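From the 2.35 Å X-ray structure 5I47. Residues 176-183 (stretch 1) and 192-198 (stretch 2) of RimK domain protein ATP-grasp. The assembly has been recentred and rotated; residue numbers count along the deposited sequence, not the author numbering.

Stretch 1 (176-183) RAGQSVRL
Stretch 2, residues 192-198: GIEQRTH

The two stretches belong to one chain and pair as antiparallel strands, 180-183 against 192-196. Their N-to-C directions differ by 151°, and the axes approach to 4.5 Å. Val181 pairs with Gln195, Arg182 with Glu194, and Leu183 with Ile193. Before its strand, stretch 1 makes a type I turn from Ala177 to Ser180. Ala177 enters it at phi/psi 63/-51, Gly178 follows at -71/-15 and Gln179 at -98/6. Ser180 N donates to Ala177 O at 3.2 Å, which closes the turn. Arg176 N also donates to Gln179 OE1 at 2.8 Å, with Gln179 chi1 at m. Together the two stretches bury 534 Å².

Gly192 is extended, at phi/psi 168/165. It contributes backbone only, with its O 4.0 Å from Leu183 C.

Ile193 (-119/137) forms a non-hydrogen-bonded pair with Leu183 (-90/114), CA to CA 5.0 Å. Its rotamer is m, t. Ile193 CG2 lies 3.7 Å from Val181 CG1, and Ile193 CG1 lies 4.1 Å from Leu183 CD2. Val181 has chi1 t, and Leu183 is m, t. The three side chains share the face that also carries Gln195, so they form a small apolar cluster.

Glu194 (-134/167) and Arg182 (-132/112) form the hydrogen-bonded pair, with their CA atoms 5.1 Å apart. Arg182 N donates to Glu194 O at 2.9 Å, and Glu194 N donates to Arg182 O at 3.1 Å. Their side chains lie on the face away from the apolar cluster. Glu194 has chi1 m, chi2 t and chi3 -29°. Arg182 has chi1 t, chi2 -148°, chi3 t and chi4 -164°. This brings Arg182 NH1 to 2.8 Å from Glu194 OE1, in a salt bridge that is also a hydrogen bond. The carboxylate oxygen sits at the guanidinium edge, near its plane, where an N-H can point at it. Glu194 O also receives a CA-H...O contact from Val181 CA at 3.2 Å.

Gln195 (-140/139) faces Val181 (-86/147) in a close non-hydrogen-bonded pair, CA to CA 4.4 Å. Gln195 CA makes a CA-H...O contact to Ser180 O at 3.3 Å. Its side chain is p, t, with chi3 52°, and OE1 is hydrogen-bonded elsewhere in the structure.

Arg196 (-72/149) is modelled only to CB. Its N donates to Ser180 O at 3.0 Å, continuing the backbone pairing. Arg196 CB lies 3.8 Å from Ser180 CB. Arg196 O is 3.0 Å from Ala177 O, but both are acceptors and no hydrogen bond joins them.

Thr197 (-107/93, chi1 p) points away and makes no contact with stretch 1.

His198 points back toward the turn, with chi1 m and chi2 -149°. It is poorly ordered. Ala177 covers one ring face: Ala177 CA is 3.9 Å from the His198 ring centroid, 10° off the normal, in a CH-pi contact. Ala177 CB lies 3.6 Å from His198 CG. Ser180, with chi1 m, brings its OG to 3.2 Å from His198 NE2.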

# COMPACT_ATOMS: atom_id res chain seq x y z
N ARG B 176 -20.68 15.70 19.67
CA ARG B 176 -22.08 15.67 20.07
C ARG B 176 -23.02 15.46 18.90
O ARG B 176 -24.03 16.16 18.78
CB ARG B 176 -22.43 16.94 20.84
N ALA B 177 -22.70 14.52 18.01
CA ALA B 177 -23.48 14.19 16.82
C ALA B 177 -23.57 15.37 15.85
O ALA B 177 -23.29 15.22 14.65
CB ALA B 177 -24.88 13.71 17.20
N GLY B 178 -23.95 16.55 16.35
CA GLY B 178 -23.98 17.75 15.53
C GLY B 178 -22.62 18.29 15.16
O GLY B 178 -22.53 19.14 14.26
N GLN B 179 -21.56 17.83 15.82
CA GLN B 179 -20.19 18.18 15.49
C GLN B 179 -19.51 17.12 14.63
O GLN B 179 -18.31 17.21 14.37
CB GLN B 179 -19.38 18.43 16.76
CG GLN B 179 -19.82 19.67 17.53
CD GLN B 179 -19.86 19.46 19.03
OE1 GLN B 179 -19.72 18.34 19.52
NE2 GLN B 179 -20.06 20.55 19.77
N SER B 180 -20.26 16.09 14.20
CA SER B 180 -19.76 15.08 13.27
C SER B 180 -20.00 15.61 11.86
O SER B 180 -20.92 15.20 11.15
CB SER B 180 -20.45 13.74 13.50
OG SER B 180 -20.27 13.31 14.84
N VAL B 181 -19.14 16.52 11.45
CA VAL B 181 -19.28 17.25 10.19
C VAL B 181 -18.65 16.44 9.06
O VAL B 181 -17.67 15.71 9.24
CB VAL B 181 -18.64 18.65 10.32
CG1 VAL B 181 -18.59 19.35 8.97
CG2 VAL B 181 -19.42 19.48 11.32
N ARG B 182 -19.25 16.56 7.87
CA ARG B 182 -18.78 15.89 6.66
C ARG B 182 -18.72 16.92 5.54
O ARG B 182 -19.77 17.42 5.10
CB ARG B 182 -19.71 14.74 6.30
CG ARG B 182 -19.40 14.07 4.98
CD ARG B 182 -20.68 13.57 4.34
NE ARG B 182 -20.44 12.48 3.40
CZ ARG B 182 -21.32 12.08 2.49
NH1 ARG B 182 -22.50 12.67 2.40
NH2 ARG B 182 -21.01 11.08 1.67
N LEU B 183 -17.51 17.25 5.09
CA LEU B 183 -17.31 18.23 4.02
C LEU B 183 -17.33 17.50 2.68
O LEU B 183 -16.44 16.69 2.39
CB LEU B 183 -15.98 18.97 4.20
CG LEU B 183 -15.67 19.63 5.54
CD1 LEU B 183 -14.26 20.20 5.53
CD2 LEU B 183 -16.69 20.71 5.86
N GLY B 192 -21.21 21.07 -0.26
CA GLY B 192 -22.07 21.24 0.88
C GLY B 192 -21.40 20.74 2.14
O GLY B 192 -20.39 20.04 2.10
N ILE B 193 -21.99 21.13 3.26
CA ILE B 193 -21.55 20.72 4.59
C ILE B 193 -22.70 19.97 5.24
O ILE B 193 -23.86 20.39 5.14
CB ILE B 193 -21.11 21.93 5.44
CG1 ILE B 193 -20.02 22.71 4.69
CG2 ILE B 193 -20.62 21.48 6.80
CD1 ILE B 193 -19.52 23.93 5.44
N GLU B 194 -22.38 18.86 5.89
CA GLU B 194 -23.39 18.01 6.50
C GLU B 194 -22.96 17.62 7.91
O GLU B 194 -21.81 17.81 8.31
CB GLU B 194 -23.65 16.76 5.65
CG GLU B 194 -24.30 17.07 4.31
CD GLU B 194 -24.44 15.84 3.43
OE1 GLU B 194 -23.61 14.92 3.56
OE2 GLU B 194 -25.38 15.81 2.60
N GLN B 195 -23.91 17.07 8.67
CA GLN B 195 -23.66 16.59 10.02
C GLN B 195 -24.41 15.28 10.24
O GLN B 195 -25.55 15.13 9.80
CB GLN B 195 -24.08 17.63 11.07
CG GLN B 195 -25.52 18.09 10.97
CD GLN B 195 -25.83 19.27 11.87
OE1 GLN B 195 -25.13 20.29 11.84
NE2 GLN B 195 -26.88 19.14 12.68
N ARG B 196 -23.75 14.34 10.91
CA ARG B 196 -24.33 13.02 11.11
C ARG B 196 -25.49 13.08 12.10
O ARG B 196 -25.51 13.90 13.03
CB ARG B 196 -23.26 12.04 11.60
N THR B 197 -26.46 12.19 11.90
CA THR B 197 -27.61 12.05 12.80
C THR B 197 -27.41 10.75 13.58
O THR B 197 -27.79 9.67 13.13
CB THR B 197 -28.92 12.04 12.02
OG1 THR B 197 -29.09 10.77 11.38
CG2 THR B 197 -28.93 13.13 10.96
N HIS B 198 -26.81 10.87 14.76
CA HIS B 198 -26.53 9.72 15.61
C HIS B 198 -27.80 9.21 16.29
O HIS B 198 -28.81 8.94 15.63
CB HIS B 198 -25.48 10.07 16.67
CG HIS B 198 -24.11 10.32 16.11
ND1 HIS B 198 -22.95 10.03 16.81
CD2 HIS B 198 -23.71 10.82 14.92
CE1 HIS B 198 -21.90 10.35 16.08
NE2 HIS B 198 -22.33 10.84 14.93